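Long-range contact in phytoene synthase (Enterococcus hirae, PDB 5IYS), which probably joins two farnesyl diphosphate molecules head to head into a C30 isoprenoid such as dehydrosqualene, using magnesium ions to hold the diphosphates: residues A[161-172]-A[245-256]. Residues are numbered along the deposited sequence; the frame is centred on the assembly and turned at random.
With MG (magnesium ion), chain D; FPS (S-[(2E,6E)-3,7,11-trimethyldodeca-2,6,10-trienyl] trihydrogen thiodiphosphate), chain G; FPS (S-[(2E,6E)-3,7,11-trimethyldodeca-2,6,10-trienyl] trihydrogen thiodiphosphate), chain H.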
ATOM      1  N   LEU A 161       2.704   6.722   6.252  1.00 11.72           N
ATOM      2  CA  LEU A 161       1.531   6.684   5.367  1.00 13.13           C
ATOM      3  C   LEU A 161       1.309   5.232   4.896  1.00 13.78           C
ATOM      4  O   LEU A 161       0.179   4.746   4.763  1.00 14.91           O
ATOM      5  CB  LEU A 161       1.739   7.564   4.120  1.00 13.84           C
ATOM      6  CG  LEU A 161       0.587   7.562   3.095  1.00 14.75           C
ATOM      7  CD1 LEU A 161      -0.794   7.741   3.716  1.00 16.80           C
ATOM      8  CD2 LEU A 161       0.824   8.616   2.012  1.00 22.30           C
ATOM      9  N   GLY A 162       2.399   4.545   4.595  1.00 15.60           N
ATOM     10  CA  GLY A 162       2.305   3.121   4.203  1.00 16.99           C
ATOM     11  C   GLY A 162       1.742   2.271   5.333  1.00 16.88           C
ATOM     12  O   GLY A 162       0.875   1.421   5.133  1.00 15.96           O
ATOM     13  N   GLU A 163       2.205   2.524   6.550  1.00 16.01           N
ATOM     14  CA  GLU A 163       1.600   1.900   7.708  1.00 13.49           C
ATOM     15  C   GLU A 163       0.112   2.215   7.907  1.00 15.04           C
ATOM     16  O   GLU A 163      -0.676   1.320   8.218  1.00 16.46           O
ATOM     17  CB  GLU A 163       2.394   2.217   8.999  1.00 16.01           C
ATOM     18  CG  GLU A 163       2.007   1.311  10.163  1.00 16.89           C
ATOM     19  CD  GLU A 163       2.645   1.775  11.487  1.00 29.94           C
ATOM     20  OE1 GLU A 163       3.625   2.549  11.453  1.00 37.47           O
ATOM     21  OE2 GLU A 163       2.134   1.419  12.567  1.00 33.24           O
ATOM     22  N   ALA A 164      -0.274   3.481   7.784  1.00 13.92           N
ATOM     23  CA  ALA A 164      -1.685   3.842   7.930  1.00 16.60           C
ATOM     24  C   ALA A 164      -2.523   3.049   6.913  1.00 17.50           C
ATOM     25  O   ALA A 164      -3.658   2.646   7.193  1.00 16.10           O
ATOM     26  CB  ALA A 164      -1.867   5.378   7.702  1.00 14.79           C
ATOM     27  N   MET A 165      -2.051   3.006   5.673  1.00 15.39           N
ATOM     28  CA  MET A 165      -2.790   2.287   4.636  1.00 15.86           C
ATOM     29  C   MET A 165      -2.897   0.784   4.902  1.00 16.47           C
ATOM     30  O   MET A 165      -3.943   0.159   4.642  1.00 16.60           O
ATOM     31  CB  MET A 165      -2.137   2.562   3.277  1.00 14.81           C
ATOM     32  CG  MET A 165      -2.512   3.932   2.705  1.00 15.20           C
ATOM     33  SD  MET A 165      -1.594   4.222   1.144  1.00 24.03           S
ATOM     34  CE  MET A 165      -2.285   5.817   0.729  1.00 23.50           C
ATOM     35  N   GLN A 166      -1.809   0.184   5.364  1.00 15.83           N
ATOM     36  CA  GLN A 166      -1.812  -1.259   5.615  1.00 18.60           C
ATOM     37  C   GLN A 166      -2.782  -1.543   6.778  1.00 19.30           C
ATOM     38  O   GLN A 166      -3.498  -2.532   6.722  1.00 15.72           O
ATOM     39  CB  GLN A 166      -0.402  -1.752   5.963  1.00 19.36           C
ATOM     40  CG  GLN A 166      -0.297  -3.232   6.276  1.00 23.27           C
ATOM     41  CD  GLN A 166      -0.864  -4.094   5.163  1.00 33.59           C
ATOM     42  OE1 GLN A 166      -1.775  -4.889   5.391  1.00 40.42           O
ATOM     43  NE2 GLN A 166      -0.442  -3.827   3.937  1.00 31.45           N
ATOM     44  N   LEU A 167      -2.760  -0.725   7.830  1.00 15.19           N
ATOM     45  CA  LEU A 167      -3.730  -0.869   8.937  1.00 15.86           C
ATOM     46  C   LEU A 167      -5.168  -0.754   8.442  1.00 17.47           C
ATOM     47  O   LEU A 167      -6.064  -1.452   8.913  1.00 17.45           O
ATOM     48  CB  LEU A 167      -3.505   0.223   9.991  1.00 16.90           C
ATOM     49  CG  LEU A 167      -2.291   0.049  10.904  1.00 19.64           C
ATOM     50  CD1 LEU A 167      -2.257   1.130  11.967  1.00 21.16           C
ATOM     51  CD2 LEU A 167      -2.301  -1.345  11.532  1.00 21.86           C
ATOM     52  N   THR A 168      -5.407   0.205   7.552  1.00 14.30           N
ATOM     53  CA  THR A 168      -6.728   0.354   6.932  1.00 16.78           C
ATOM     54  C   THR A 168      -7.120  -0.916   6.169  1.00 17.68           C
ATOM     55  O   THR A 168      -8.248  -1.414   6.282  1.00 20.54           O
ATOM     56  CB  THR A 168      -6.708   1.551   5.952  1.00 15.92           C
ATOM     57  OG1 THR A 168      -6.315   2.747   6.658  1.00 16.63           O
ATOM     58  CG2 THR A 168      -8.076   1.752   5.299  1.00 17.64           C
ATOM     59  N   ASN A 169      -6.183  -1.461   5.402  1.00 18.01           N
ATOM     60  CA  ASN A 169      -6.437  -2.715   4.677  1.00 18.71           C
ATOM     61  C   ASN A 169      -6.806  -3.878   5.609  1.00 21.38           C
ATOM     62  O   ASN A 169      -7.757  -4.649   5.352  1.00 16.51           O
ATOM     63  CB  ASN A 169      -5.227  -3.042   3.793  1.00 18.69           C
ATOM     64  CG  ASN A 169      -5.454  -4.268   2.918  1.00 23.72           C
ATOM     65  OD1 ASN A 169      -5.411  -5.382   3.416  1.00 22.82           O
ATOM     66  ND2 ASN A 169      -5.674  -4.067   1.616  1.00 27.99           N
ATOM     67  N   ILE A 170      -6.100  -3.932   6.734  1.00 17.17           N
ATOM     68  CA  ILE A 170      -6.334  -4.937   7.766  1.00 19.16           C
ATOM     69  C   ILE A 170      -7.756  -4.812   8.348  1.00 19.27           C
ATOM     70  O   ILE A 170      -8.517  -5.797   8.457  1.00 21.05           O
ATOM     71  CB  ILE A 170      -5.268  -4.793   8.883  1.00 17.95           C
ATOM     72  CG1 ILE A 170      -3.921  -5.389   8.439  1.00 13.06           C
ATOM     73  CG2 ILE A 170      -5.705  -5.503  10.138  1.00 19.65           C
ATOM     74  CD1 ILE A 170      -2.714  -5.015   9.337  1.00 16.32           C
ATOM     75  N   LEU A 171      -8.127  -3.577   8.662  1.00 18.59           N
ATOM     76  CA  LEU A 171      -9.399  -3.264   9.311  1.00 19.28           C
ATOM     77  C   LEU A 171     -10.552  -3.458   8.345  1.00 21.69           C
ATOM     78  O   LEU A 171     -11.679  -3.791   8.731  1.00 23.78           O
ATOM     79  CB  LEU A 171      -9.369  -1.818   9.823  1.00 19.20           C
ATOM     80  CG  LEU A 171      -8.512  -1.632  11.084  1.00 19.19           C
ATOM     81  CD1 LEU A 171      -8.233  -0.169  11.303  1.00 20.57           C
ATOM     82  CD2 LEU A 171      -9.235  -2.226  12.344  1.00 21.03           C
ATOM     83  N   ARG A 172     -10.263  -3.282   7.066  1.00 20.06           N
ATOM     84  CA  ARG A 172     -11.291  -3.464   6.044  1.00 21.56           C
ATOM     85  C   ARG A 172     -11.614  -4.950   5.878  1.00 21.18           C
ATOM     86  O   ARG A 172     -12.748  -5.309   5.537  1.00 25.47           O
ATOM     87  CB  ARG A 172     -10.817  -2.826   4.727  1.00 24.18           C
ATOM     88  CG  ARG A 172     -11.814  -2.885   3.564  1.00 19.12           C
ATOM     89  CD  ARG A 172     -11.102  -2.461   2.271  1.00 19.70           C
ATOM     90  NE  ARG A 172     -10.169  -3.515   1.862  1.00 23.30           N
ATOM     91  CZ  ARG A 172      -9.329  -3.430   0.837  1.00 28.12           C
ATOM     92  NH1 ARG A 172      -9.194  -2.278   0.197  1.00 18.55           N
ATOM     93  NH2 ARG A 172      -8.621  -4.494   0.476  1.00 32.31           N
ATOM     94  N   ALA A 245      -4.386   9.693  -3.086  1.00 15.70           N
ATOM     95  CA  ALA A 245      -4.238   8.289  -2.717  1.00 14.50           C
ATOM     96  C   ALA A 245      -4.526   8.098  -1.224  1.00 15.57           C
ATOM     97  O   ALA A 245      -5.235   7.161  -0.828  1.00 15.75           O
ATOM     98  CB  ALA A 245      -2.856   7.752  -3.082  1.00 14.04           C
ATOM     99  N   ALA A 246      -3.966   8.977  -0.390  1.00 14.09           N
ATOM    100  CA  ALA A 246      -4.166   8.891   1.037  1.00 16.58           C
ATOM    101  C   ALA A 246      -5.661   9.039   1.402  1.00 16.45           C
ATOM    102  O   ALA A 246      -6.145   8.298   2.253  1.00 14.81           O
ATOM    103  CB  ALA A 246      -3.283   9.962   1.766  1.00 16.22           C
ATOM    104  N   PHE A 247      -6.320  10.102   0.915  1.00 13.62           N
ATOM    105  CA  PHE A 247      -7.705  10.382   1.315  1.00 16.71           C
ATOM    106  C   PHE A 247      -8.646   9.289   0.816  1.00 16.96           C
ATOM    107  O   PHE A 247      -9.523   8.806   1.554  1.00 17.12           O
ATOM    108  CB  PHE A 247      -8.178  11.717   0.737  1.00 15.95           C
ATOM    109  CG  PHE A 247      -7.843  12.923   1.588  1.00 18.49           C
ATOM    110  CD1 PHE A 247      -6.531  13.243   1.883  1.00 19.51           C
ATOM    111  CD2 PHE A 247      -8.834  13.868   1.862  1.00 23.80           C
ATOM    112  CE1 PHE A 247      -6.207  14.432   2.583  1.00 19.79           C
ATOM    113  CE2 PHE A 247      -8.532  15.055   2.520  1.00 28.17           C
ATOM    114  CZ  PHE A 247      -7.215  15.327   2.900  1.00 23.73           C
ATOM    115  N   ILE A 248      -8.427   8.844  -0.416  1.00 14.93           N
ATOM    116  CA  ILE A 248      -9.254   7.739  -0.919  1.00 16.10           C
ATOM    117  C   ILE A 248      -9.078   6.473  -0.076  1.00 15.81           C
ATOM    118  O   ILE A 248     -10.064   5.801   0.241  1.00 16.42           O
ATOM    119  CB  ILE A 248      -9.044   7.510  -2.429  1.00 16.09           C
ATOM    120  CG1 ILE A 248      -9.647   8.704  -3.173  1.00 16.10           C
ATOM    121  CG2 ILE A 248      -9.665   6.202  -2.942  1.00 15.87           C
ATOM    122  CD1 ILE A 248      -9.029   8.953  -4.549  1.00 17.52           C
ATOM    123  N   TYR A 249      -7.833   6.100   0.233  1.00 15.80           N
ATOM    124  CA  TYR A 249      -7.637   4.879   1.001  1.00 17.11           C
ATOM    125  C   TYR A 249      -8.234   5.015   2.415  1.00 15.17           C
ATOM    126  O   TYR A 249      -8.923   4.105   2.877  1.00 15.84           O
ATOM    127  CB  TYR A 249      -6.165   4.450   1.027  1.00 12.57           C
ATOM    128  CG  TYR A 249      -6.044   2.953   0.982  1.00 18.66           C
ATOM    129  CD1 TYR A 249      -6.299   2.258  -0.193  1.00 19.92           C
ATOM    130  CD2 TYR A 249      -5.796   2.232   2.141  1.00 18.81           C
ATOM    131  CE1 TYR A 249      -6.179   0.890  -0.248  1.00 21.15           C
ATOM    132  CE2 TYR A 249      -5.677   0.845   2.114  1.00 19.45           C
ATOM    133  CZ  TYR A 249      -5.891   0.192   0.920  1.00 22.11           C
ATOM    134  OH  TYR A 249      -5.817  -1.168   0.880  1.00 22.33           O
ATOM    135  N   ARG A 250      -8.049   6.176   3.039  1.00 16.90           N
ATOM    136  CA  ARG A 250      -8.491   6.413   4.420  1.00 18.34           C
ATOM    137  C   ARG A 250     -10.008   6.338   4.546  1.00 20.10           C
ATOM    138  O   ARG A 250     -10.551   5.993   5.601  1.00 16.69           O
ATOM    139  CB  ARG A 250      -8.064   7.811   4.894  1.00 17.73           C
ATOM    140  CG  ARG A 250      -8.542   8.124   6.309  1.00 20.86           C
ATOM    141  CD  ARG A 250      -7.913   9.430   6.813  1.00 21.80           C
ATOM    142  NE  ARG A 250      -8.379  10.534   5.975  1.00 22.74           N
ATOM    143  CZ  ARG A 250      -8.021  11.800   6.148  1.00 28.27           C
ATOM    144  NH1 ARG A 250      -7.163  12.106   7.115  1.00 23.35           N
ATOM    145  NH2 ARG A 250      -8.454  12.739   5.308  1.00 21.06           N
ATOM    146  N   GLU A 251     -10.677   6.828   3.509  1.00 18.60           N
ATOM    147  CA  GLU A 251     -12.142   6.778   3.420  1.00 20.78           C
ATOM    148  C   GLU A 251     -12.750   5.408   3.658  1.00 20.85           C
ATOM    149  O   GLU A 251     -13.862   5.297   4.193  1.00 20.27           O
ATOM    150  CB  GLU A 251     -12.590   7.337   2.053  1.00 20.19           C
ATOM    151  CG  GLU A 251     -14.104   7.261   1.837  1.00 23.31           C
ATOM    152  CD  GLU A 251     -14.883   8.302   2.624  1.00 33.24           C
ATOM    153  OE1 GLU A 251     -14.268   9.196   3.245  1.00 27.61           O
ATOM    154  OE2 GLU A 251     -16.131   8.189   2.665  1.00 31.96           O
ATOM    155  N   GLN A 252     -12.001   4.344   3.379  1.00 21.14           N
ATOM    156  CA  GLN A 252     -12.527   3.016   3.673  1.00 21.44           C
ATOM    157  C   GLN A 252     -12.806   2.737   5.142  1.00 22.44           C
ATOM    158  O   GLN A 252     -13.626   1.865   5.457  1.00 23.13           O
ATOM    159  CB  GLN A 252     -11.637   1.913   3.099  1.00 21.45           C
ATOM    160  CG  GLN A 252     -11.388   2.134   1.607  1.00 21.07           C
ATOM    161  CD  GLN A 252     -10.382   1.159   1.059  1.00 28.71           C
ATOM    162  OE1 GLN A 252     -10.748   0.155   0.444  1.00 24.39           O
ATOM    163  NE2 GLN A 252      -9.125   1.353   1.431  1.00 21.51           N
ATOM    164  N   LEU A 253     -12.118   3.441   6.041  1.00 21.91           N
ATOM    165  CA  LEU A 253     -12.471   3.343   7.457  1.00 21.98           C
ATOM    166  C   LEU A 253     -13.916   3.802   7.685  1.00 24.76           C
ATOM    167  O   LEU A 253     -14.655   3.182   8.450  1.00 24.89           O
ATOM    168  CB  LEU A 253     -11.506   4.153   8.336  1.00 20.14           C
ATOM    169  CG  LEU A 253     -10.026   3.715   8.268  1.00 17.30           C
ATOM    170  CD1 LEU A 253      -9.216   4.728   9.055  1.00 23.11           C
ATOM    171  CD2 LEU A 253      -9.830   2.329   8.854  1.00 20.13           C
ATOM    172  N   ASN A 254     -14.292   4.928   7.098  1.00 24.90           N
ATOM    173  CA  ASN A 254     -15.657   5.446   7.273  1.00 28.36           C
ATOM    174  C   ASN A 254     -16.738   4.568   6.675  1.00 28.78           C
ATOM    175  O   ASN A 254     -17.830   4.450   7.229  1.00 30.45           O
ATOM    176  CB  ASN A 254     -15.772   6.870   6.743  1.00 26.92           C
ATOM    177  CG  ASN A 254     -15.270   7.886   7.741  1.00 34.21           C
ATOM    178  OD1 ASN A 254     -15.068   7.575   8.915  1.00 35.88           O
ATOM    179  ND2 ASN A 254     -15.001   9.091   7.271  1.00 40.18           N
ATOM    180  N   ILE A 255     -16.396   3.874   5.600  1.00 30.73           N
ATOM    181  CA  ILE A 255     -17.276   2.896   4.977  1.00 31.66           C
ATOM    182  C   ILE A 255     -17.631   1.794   5.974  1.00 32.54           C
ATOM    183  O   ILE A 255     -18.799   1.410   6.085  1.00 31.89           O
ATOM    184  CB  ILE A 255     -16.579   2.259   3.747  1.00 32.92           C
ATOM    185  CG1 ILE A 255     -16.777   3.127   2.501  1.00 39.28           C
ATOM    186  CG2 ILE A 255     -17.085   0.852   3.471  1.00 34.76           C
ATOM    187  CD1 ILE A 255     -17.140   4.565   2.805  1.00 47.98           C
ATOM    188  N   VAL A 256     -16.620   1.212   6.619  1.00 28.19           N
ATOM    189  CA  VAL A 256     -16.846   0.118   7.565  1.00 28.71           C
ATOM    190  C   VAL A 256     -17.688   0.616   8.735  1.00 27.33           C
ATOM    191  O   VAL A 256     -18.592  -0.072   9.204  1.00 29.56           O
ATOM    192  CB  VAL A 256     -15.530  -0.500   8.088  1.00 29.26           C
ATOM    193  CG1 VAL A 256     -15.802  -1.586   9.116  1.00 31.01           C
ATOM    194  CG2 VAL A 256     -14.699  -1.046   6.944  1.00 30.01           C
TER
HETATM  195 MG    MG D 503      -5.099  -7.496   3.524  1.00 46.23          MG
HETATM  196  C1  FPS G 506      -3.219  -1.604  -1.201  1.00 41.38           C
HETATM  197  S1  FPS G 506      -2.737  -2.236  -2.763  1.00 41.48           S
HETATM  198  C2  FPS G 506      -1.978  -0.852  -0.755  1.00 37.31           C
HETATM  199  C3  FPS G 506      -1.556  -0.768   0.519  1.00 38.26           C
HETATM  200  C4  FPS G 506      -2.331  -1.412   1.630  1.00 34.47           C
HETATM  201  C5  FPS G 506      -0.303   0.006   0.880  1.00 33.77           C
HETATM  202  C6  FPS G 506       0.428   0.644  -0.300  1.00 33.25           C
HETATM  203  C7  FPS G 506       1.397   1.678   0.236  1.00 23.11           C
HETATM  204  C8  FPS G 506       1.643   2.834  -0.407  1.00 23.82           C
HETATM  205  C10 FPS G 506       2.722   3.729   0.163  1.00 18.71           C
HETATM  206  C9  FPS G 506       0.948   3.230  -1.688  1.00 24.60           C
HETATM  207  C11 FPS G 506       2.136   5.120   0.420  1.00 20.62           C
HETATM  208  C12 FPS G 506       3.226   6.100   0.822  1.00 17.93           C
HETATM  209  C13 FPS G 506       3.881   6.916  -0.036  1.00 20.11           C
HETATM  210  C14 FPS G 506       4.923   7.872   0.487  1.00 20.31           C
HETATM  211  C15 FPS G 506       3.580   6.932  -1.512  1.00 23.53           C
HETATM  212  PA  FPS G 506      -4.372  -2.742  -3.917  1.00 39.78           P
HETATM  213  O1A FPS G 506      -4.064  -2.661  -5.346  1.00 38.97           O
HETATM  214  O2A FPS G 506      -4.514  -4.316  -3.572  1.00 46.92           O
HETATM  215  O3A FPS G 506      -5.757  -2.074  -3.489  1.00 46.79           O
HETATM  216  PB  FPS G 506      -6.601  -2.862  -2.346  1.00 43.56           P
HETATM  217  O1B FPS G 506      -7.624  -3.769  -2.973  1.00 45.94           O
HETATM  218  O2B FPS G 506      -7.147  -1.743  -1.492  1.00 39.85           O
HETATM  219  O3B FPS G 506      -5.749  -3.749  -1.464  1.00 50.92           O
HETATM  220  C1  FPS H 507      -2.162  -5.144  -0.535  1.00 43.94           C
HETATM  221  S1  FPS H 507      -2.455  -5.567   1.154  1.00 52.16           S
HETATM  222  C2  FPS H 507      -0.779  -5.598  -0.932  1.00 39.65           C
HETATM  223  C3  FPS H 507       0.368  -5.045  -0.496  1.00 38.60           C
HETATM  224  C4  FPS H 507       0.423  -3.950   0.536  1.00 33.82           C
HETATM  225  C5  FPS H 507       1.664  -5.598  -1.044  1.00 33.54           C
HETATM  226  C6  FPS H 507       1.907  -5.146  -2.483  1.00 22.93           C
HETATM  227  C7  FPS H 507       1.673  -3.653  -2.630  1.00 22.36           C
HETATM  228  C8  FPS H 507       0.940  -3.157  -3.637  1.00 26.60           C
HETATM  229  C10 FPS H 507       0.719  -1.663  -3.656  1.00 23.92           C
HETATM  230  C9  FPS H 507       0.285  -4.061  -4.647  1.00 25.91           C
HETATM  231  C11 FPS H 507       1.753  -0.917  -4.468  1.00 23.61           C
HETATM  232  C12 FPS H 507       1.099   0.440  -4.691  1.00 17.85           C
HETATM  233  C13 FPS H 507       1.684   1.465  -5.337  1.00 19.83           C
HETATM  234  C14 FPS H 507       3.058   1.390  -5.927  1.00 19.47           C
HETATM  235  C15 FPS H 507       0.923   2.748  -5.458  1.00 17.53           C
HETATM  236  PA  FPS H 507      -3.361  -7.377   0.886  1.00 46.32           P
HETATM  237  O1A FPS H 507      -2.424  -8.300   0.201  1.00 45.10           O
HETATM  238  O2A FPS H 507      -3.735  -7.978   2.332  1.00 40.73           O
HETATM  239  O3A FPS H 507      -4.805  -7.094   0.207  1.00 47.53           O
HETATM  240  PB  FPS H 507      -5.288  -7.442  -1.271  1.00 53.74           P
HETATM  241  O1B FPS H 507      -6.402  -8.438  -1.089  1.00 55.27           O
HETATM  242  O2B FPS H 507      -4.211  -8.053  -2.141  1.00 53.73           O
HETATM  243  O3B FPS H 507      -5.756  -6.141  -1.887  1.00 49.12           O
HETATM  244  O   HOH W   1      -3.627  -7.743   4.817  1.00 33.82           O
HETATM  245  O   HOH W   2      -6.070  -7.411   5.049  1.00 31.81           O
HETATM  246  O   HOH W   3      -6.375  -7.286   2.468  1.00 31.32           O
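Met165 and Tyr249 meet where helix 161-172 and helix 245-256 run roughly parallel, their axes 9.1 Å apart at closest approach and inclined at 31°, in the all-helical isoprenoid synthase fold of the squalene/phytoene synthase family. The pair illustrates how a helix interface can double as the wall of a ligand pocket, here filled by farnesyl thiodiphosphates. Tyr249 is the knob of a knobs-into-holes contact, seated among Met165, Thr168, Asn169 and Arg172. Met165 runs slantwise past the ring, CG lying 3.7 Å from Tyr249 CD2 and the sulfur making a Met-aromatic contact neither face-on nor edge-on; its extended chain carries CE on to Ala245 and Ala246. SD itself lies against the farnesyl chain of the chain G thiodiphosphate, as does Leu161. Thr168 directs CG2 at the partner helix, while its OG1, placed anti to its own carbonyl carbon (chi1 -57°), turns back to Ala164 O and also bonds Tyr224. Further along, Leu171 CD1 packs on Leu253 CD2 at 3.8 Å.

Polar groups gather at the diphosphate end. Gln252 lays its amide nitrogen over the centre of one face of the Tyr249 ring while donating to Tyr249 O; the ring of Phe30 also meets it, the two planes nearly parallel. This bond to the main-chain carbonyl, on a lone pair of Tyr249 O, holds the amide, leaving Gln252 OE1 to accept from Arg172 NH1 at 2.9 Å. The same NH1 donates to O2B of the chain G ligand, and so does Tyr249 OH; two donors thus grip one phosphate oxygen, and the guanidinium would be expected to offset part of its charge. Asn169 links the two ligands' sites: OD1 binds a magnesium ion that also holds O2A of the chain H ligand, and ND2, with its amide nearly coplanar with the tyrosine ring, donates to Tyr249 OH at 3.0 Å and an almost straight 169°.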